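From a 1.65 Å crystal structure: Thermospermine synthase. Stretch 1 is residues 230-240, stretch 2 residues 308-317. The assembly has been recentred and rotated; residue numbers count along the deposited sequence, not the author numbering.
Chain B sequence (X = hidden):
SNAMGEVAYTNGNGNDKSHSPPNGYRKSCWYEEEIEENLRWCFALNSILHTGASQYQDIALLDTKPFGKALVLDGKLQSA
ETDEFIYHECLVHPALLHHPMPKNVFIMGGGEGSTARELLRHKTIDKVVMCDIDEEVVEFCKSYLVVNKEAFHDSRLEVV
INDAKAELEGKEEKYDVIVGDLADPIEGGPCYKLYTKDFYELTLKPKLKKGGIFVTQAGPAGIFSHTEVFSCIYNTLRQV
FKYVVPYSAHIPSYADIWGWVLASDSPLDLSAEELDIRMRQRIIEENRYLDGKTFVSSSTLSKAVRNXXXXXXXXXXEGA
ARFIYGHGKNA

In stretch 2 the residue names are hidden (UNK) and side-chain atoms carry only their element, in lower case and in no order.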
# COMPACT_ATOMS: atom_id res chain seq x y z
N PHE B 230 -25.95 3.25 10.17
CA PHE B 230 -26.74 4.50 10.30
C PHE B 230 -28.23 4.23 10.19
O PHE B 230 -29.01 4.64 11.06
CB PHE B 230 -26.28 5.47 9.21
CG PHE B 230 -26.96 6.82 9.19
CD1 PHE B 230 -26.77 7.75 10.20
CD2 PHE B 230 -27.71 7.23 8.11
CE1 PHE B 230 -27.34 9.01 10.14
CE2 PHE B 230 -28.25 8.51 8.03
CZ PHE B 230 -28.05 9.42 9.05
N SER B 231 -28.66 3.48 9.16
CA SER B 231 -30.08 3.19 9.07
C SER B 231 -30.62 2.34 10.21
O SER B 231 -31.75 2.56 10.65
CB SER B 231 -30.44 2.49 7.77
OG SER B 231 -29.63 1.36 7.59
N CYS B 232 -29.83 1.37 10.67
CA CYS B 232 -30.18 0.55 11.82
C CYS B 232 -30.34 1.31 13.13
O CYS B 232 -31.26 1.08 13.89
CB CYS B 232 -29.12 -0.51 12.01
SG CYS B 232 -28.84 -1.54 10.55
N ILE B 233 -29.41 2.22 13.36
CA ILE B 233 -29.47 3.09 14.53
C ILE B 233 -30.72 3.98 14.46
O ILE B 233 -31.47 4.11 15.41
CB ILE B 233 -28.20 3.93 14.65
CG1 ILE B 233 -27.00 3.04 15.05
CG2 ILE B 233 -28.40 5.01 15.71
CD1 ILE B 233 -25.67 3.72 15.06
N TYR B 234 -30.96 4.60 13.31
CA TYR B 234 -32.16 5.36 13.12
C TYR B 234 -33.41 4.52 13.43
O TYR B 234 -34.27 4.93 14.17
CB TYR B 234 -32.22 5.92 11.68
CG TYR B 234 -33.54 6.52 11.35
CD1 TYR B 234 -33.92 7.74 11.85
CD2 TYR B 234 -34.47 5.81 10.56
CE1 TYR B 234 -35.19 8.27 11.57
CE2 TYR B 234 -35.70 6.33 10.27
CZ TYR B 234 -36.08 7.56 10.76
OH TYR B 234 -37.33 8.07 10.49
N ASN B 235 -33.51 3.36 12.83
CA ASN B 235 -34.70 2.54 13.05
C ASN B 235 -34.87 2.07 14.48
O ASN B 235 -36.00 2.00 14.97
CB ASN B 235 -34.75 1.36 12.09
CG ASN B 235 -36.13 0.69 12.07
OD1 ASN B 235 -37.14 1.38 11.90
ND2 ASN B 235 -36.18 -0.64 12.29
N THR B 236 -33.76 1.73 15.13
CA THR B 236 -33.82 1.30 16.52
C THR B 236 -34.36 2.44 17.36
O THR B 236 -35.31 2.27 18.16
CB THR B 236 -32.46 0.78 17.00
OG1 THR B 236 -32.03 -0.29 16.15
CG2 THR B 236 -32.55 0.29 18.42
N LEU B 237 -33.83 3.65 17.16
CA LEU B 237 -34.35 4.80 17.89
C LEU B 237 -35.82 5.12 17.58
O LEU B 237 -36.54 5.57 18.47
CB LEU B 237 -33.47 6.03 17.68
CG LEU B 237 -32.12 5.97 18.39
CD1 LEU B 237 -31.14 6.99 17.82
CD2 LEU B 237 -32.28 6.15 19.87
N ARG B 238 -36.27 4.88 16.34
CA ARG B 238 -37.65 5.15 15.94
C ARG B 238 -38.61 4.23 16.72
O ARG B 238 -39.80 4.55 16.94
CB ARG B 238 -37.76 4.93 14.41
CG ARG B 238 -39.10 5.25 13.82
CD ARG B 238 -39.02 5.39 12.29
NE ARG B 238 -38.46 4.22 11.59
CZ ARG B 238 -38.65 3.96 10.29
NH1 ARG B 238 -38.09 2.90 9.70
NH2 ARG B 238 -39.41 4.77 9.57
N GLN B 239 -38.09 3.12 17.21
CA GLN B 239 -38.94 2.22 18.05
C GLN B 239 -39.15 2.70 19.47
O GLN B 239 -39.94 2.11 20.23
CB GLN B 239 -38.31 0.81 18.15
CG GLN B 239 -37.92 0.14 16.86
CD GLN B 239 -38.99 0.23 15.81
OE1 GLN B 239 -40.16 -0.11 16.06
NE2 GLN B 239 -38.62 0.70 14.62
N VAL B 240 -38.36 3.67 19.92
CA VAL B 240 -38.34 4.08 21.31
C VAL B 240 -38.80 5.51 21.53
O VAL B 240 -39.44 5.79 22.52
CB VAL B 240 -36.91 3.92 21.88
CG1 VAL B 240 -36.80 4.33 23.34
CG2 VAL B 240 -36.42 2.48 21.68
N UNK B 308 -34.23 4.68 2.19
CA UNK B 308 -33.56 3.55 2.84
C UNK B 308 -33.81 3.56 4.35
O UNK B 308 -34.18 2.52 4.95
c UNK B 308 -32.08 3.58 2.45
o UNK B 308 -31.32 2.58 3.08
N UNK B 309 -33.67 4.74 4.96
CA UNK B 309 -34.00 4.89 6.40
C UNK B 309 -35.46 4.58 6.70
O UNK B 309 -35.74 3.83 7.63
c UNK B 309 -31.98 7.61 8.25
c UNK B 309 -33.62 6.27 6.93
c UNK B 309 -31.10 5.80 6.78
c UNK B 309 -32.26 6.24 7.64
N UNK B 310 -36.36 5.13 5.89
CA UNK B 310 -37.79 4.87 6.02
C UNK B 310 -38.15 3.40 6.01
O UNK B 310 -38.96 2.97 6.83
c UNK B 310 -39.15 6.87 5.31
c UNK B 310 -38.57 5.55 4.90
o UNK B 310 -38.89 7.92 4.68
n UNK B 310 -39.99 6.84 6.37
N UNK B 311 -37.52 2.63 5.12
CA UNK B 311 -37.87 1.22 4.91
C UNK B 311 -37.07 0.23 5.77
O UNK B 311 -37.34 -0.98 5.74
c UNK B 311 -38.60 1.76 2.56
n UNK B 311 -38.09 2.14 1.41
o UNK B 311 -39.71 2.14 2.95
c UNK B 311 -37.73 0.88 3.42
N UNK B 312 -36.12 0.74 6.56
CA UNK B 312 -35.26 -0.10 7.36
C UNK B 312 -36.09 -0.84 8.38
O UNK B 312 -36.89 -0.22 9.07
c UNK B 312 -34.24 0.77 8.08
o UNK B 312 -31.63 -0.57 7.38
o UNK B 312 -32.73 -2.20 8.35
c UNK B 312 -32.48 -0.98 8.18
c UNK B 312 -33.26 0.03 8.95
N UNK B 313 -35.91 -2.15 8.46
CA UNK B 313 -36.55 -2.97 9.50
C UNK B 313 -35.61 -3.52 10.57
O UNK B 313 -36.10 -4.08 11.56
c UNK B 313 -37.33 -4.14 8.86
c UNK B 313 -38.47 -3.56 8.03
o UNK B 313 -36.47 -4.89 8.01
N UNK B 314 -34.29 -3.40 10.42
CA UNK B 314 -33.37 -3.95 11.43
C UNK B 314 -33.50 -3.17 12.74
O UNK B 314 -33.59 -1.92 12.73
n UNK B 314 -29.56 -5.58 13.28
c UNK B 314 -31.89 -3.93 10.96
c UNK B 314 -30.01 -4.42 12.70
c UNK B 314 -30.27 -6.60 12.83
n UNK B 314 -31.15 -6.14 11.95
c UNK B 314 -31.00 -4.77 11.84
N UNK B 315 -33.58 -3.92 13.86
CA UNK B 315 -33.57 -3.32 15.18
C UNK B 315 -32.48 -4.00 16.01
O UNK B 315 -32.43 -5.23 16.10
c UNK B 315 -34.93 -3.44 15.88
c UNK B 315 -34.87 -2.87 17.29
c UNK B 315 -35.98 -2.69 15.08
N UNK B 316 -31.62 -3.21 16.64
CA UNK B 316 -30.62 -3.77 17.54
C UNK B 316 -31.30 -4.24 18.82
O UNK B 316 -32.03 -3.48 19.47
c UNK B 316 -29.51 -2.75 17.85
c UNK B 316 -27.21 -2.96 14.81
c UNK B 316 -28.00 -3.29 15.89
c UNK B 316 -27.03 -1.61 14.51
o UNK B 316 -26.25 -1.22 13.45
c UNK B 316 -28.66 -2.35 16.65
c UNK B 316 -27.67 -0.65 15.26
c UNK B 316 -28.46 -1.01 16.34
N UNK B 317 -31.04 -5.50 19.19
CA UNK B 317 -31.77 -6.11 20.32
C UNK B 317 -30.88 -6.81 21.33
O UNK B 317 -29.80 -7.31 20.95
o UNK B 317 -32.35 -8.18 19.17
c UNK B 317 -33.93 -6.36 19.05
c UNK B 317 -32.89 -7.08 19.90
O HOH W 1 -38.64 -2.15 12.35

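Position 308 carries one carbon and then one oxygen, a hydroxymethyl group that makes no close contact with stretch 1; it is Ser-308, and its hydroxyl is hydrogen-bonded elsewhere in the structure.

Position 309 has four carbons, forked at the second. One terminal carbon sits over a face of the Tyr-234 ring, the other against CB of Ser-231. The fork makes it Leu-309. Its CD2 lies 4.0 Å from the centroid of the Tyr-234 ring, 27° off the normal, a CH-pi contact, and 3.8 Å from CE2 of Phe-230; its CD1 is 3.5 Å from CB of Ser-231.

At 310 two carbons precede one oxygen and one nitrogen, a short amide, and the backbone O takes a hydrogen bond from Arg-238: Asn-310. NH1 of Arg-238 donates to O of Asn-310 at 3.0 Å and 160°, while NH2 of Arg-238 adds a weak bond to the same O at 3.3 Å.

Position 311 has the same composition, two carbons with one oxygen and one nitrogen, but points away and touches nothing on stretch 1: Asn-311.

Position 312 shows three carbons, the third bearing two oxygens, a carboxylate with one oxygen bonded by Ser-231: Glu-312. OG of Ser-231 donates to OE1 of Glu-312 at 2.8 Å.

At 313 one carbon carries an oxygen and a carbon, all clear of stretch 1, hence Thr-313. The CA-to-CB bond points away; O of Thr-313 receives a hydrogen bond from water 1 at 3.3 Å, and that water accepts from ND2 of Asn-235 at 2.9 Å.

Position 314 has one carbon and a five-membered ring of three carbons and two nitrogens, lying obliquely to SG of Cys-232: His-314. N of His-314 donates to OE2 of Glu-312 at 2.9 Å, so the carboxylate joins both stretches. O of His-314 accepts from ND2 of Asn-235 at 2.9 Å and 172°.

Position 315 is one carbon carrying two others, one of them near Asn-235 and Gln-239: Val-315. Its CG2 lies 3.5 Å from ND2 of Asn-235.

Position 316 has one carbon and a six-carbon ring bearing an oxygen; the ring edge meets Ile-233 and the oxygen approaches Cys-232, thus Tyr-316. CE2 of Tyr-316 is 3.8 Å from CG1 of Ile-233, and OH of Tyr-316 is 3.3 Å from CB of Cys-232. N of Tyr-316 donates to OG1 of Thr-236 at 3.0 Å.

Position 317, a carbon carrying one oxygen and one carbon, is Thr-317, out of contact.

The contact buries 801 Å². Leu-309 and Tyr-316 supply apolar packing, while polar side chains of the stretch 1 helix bind backbone atoms of 310, 314 and 316.

Stretch 2 308-317: SLNNETHVYT
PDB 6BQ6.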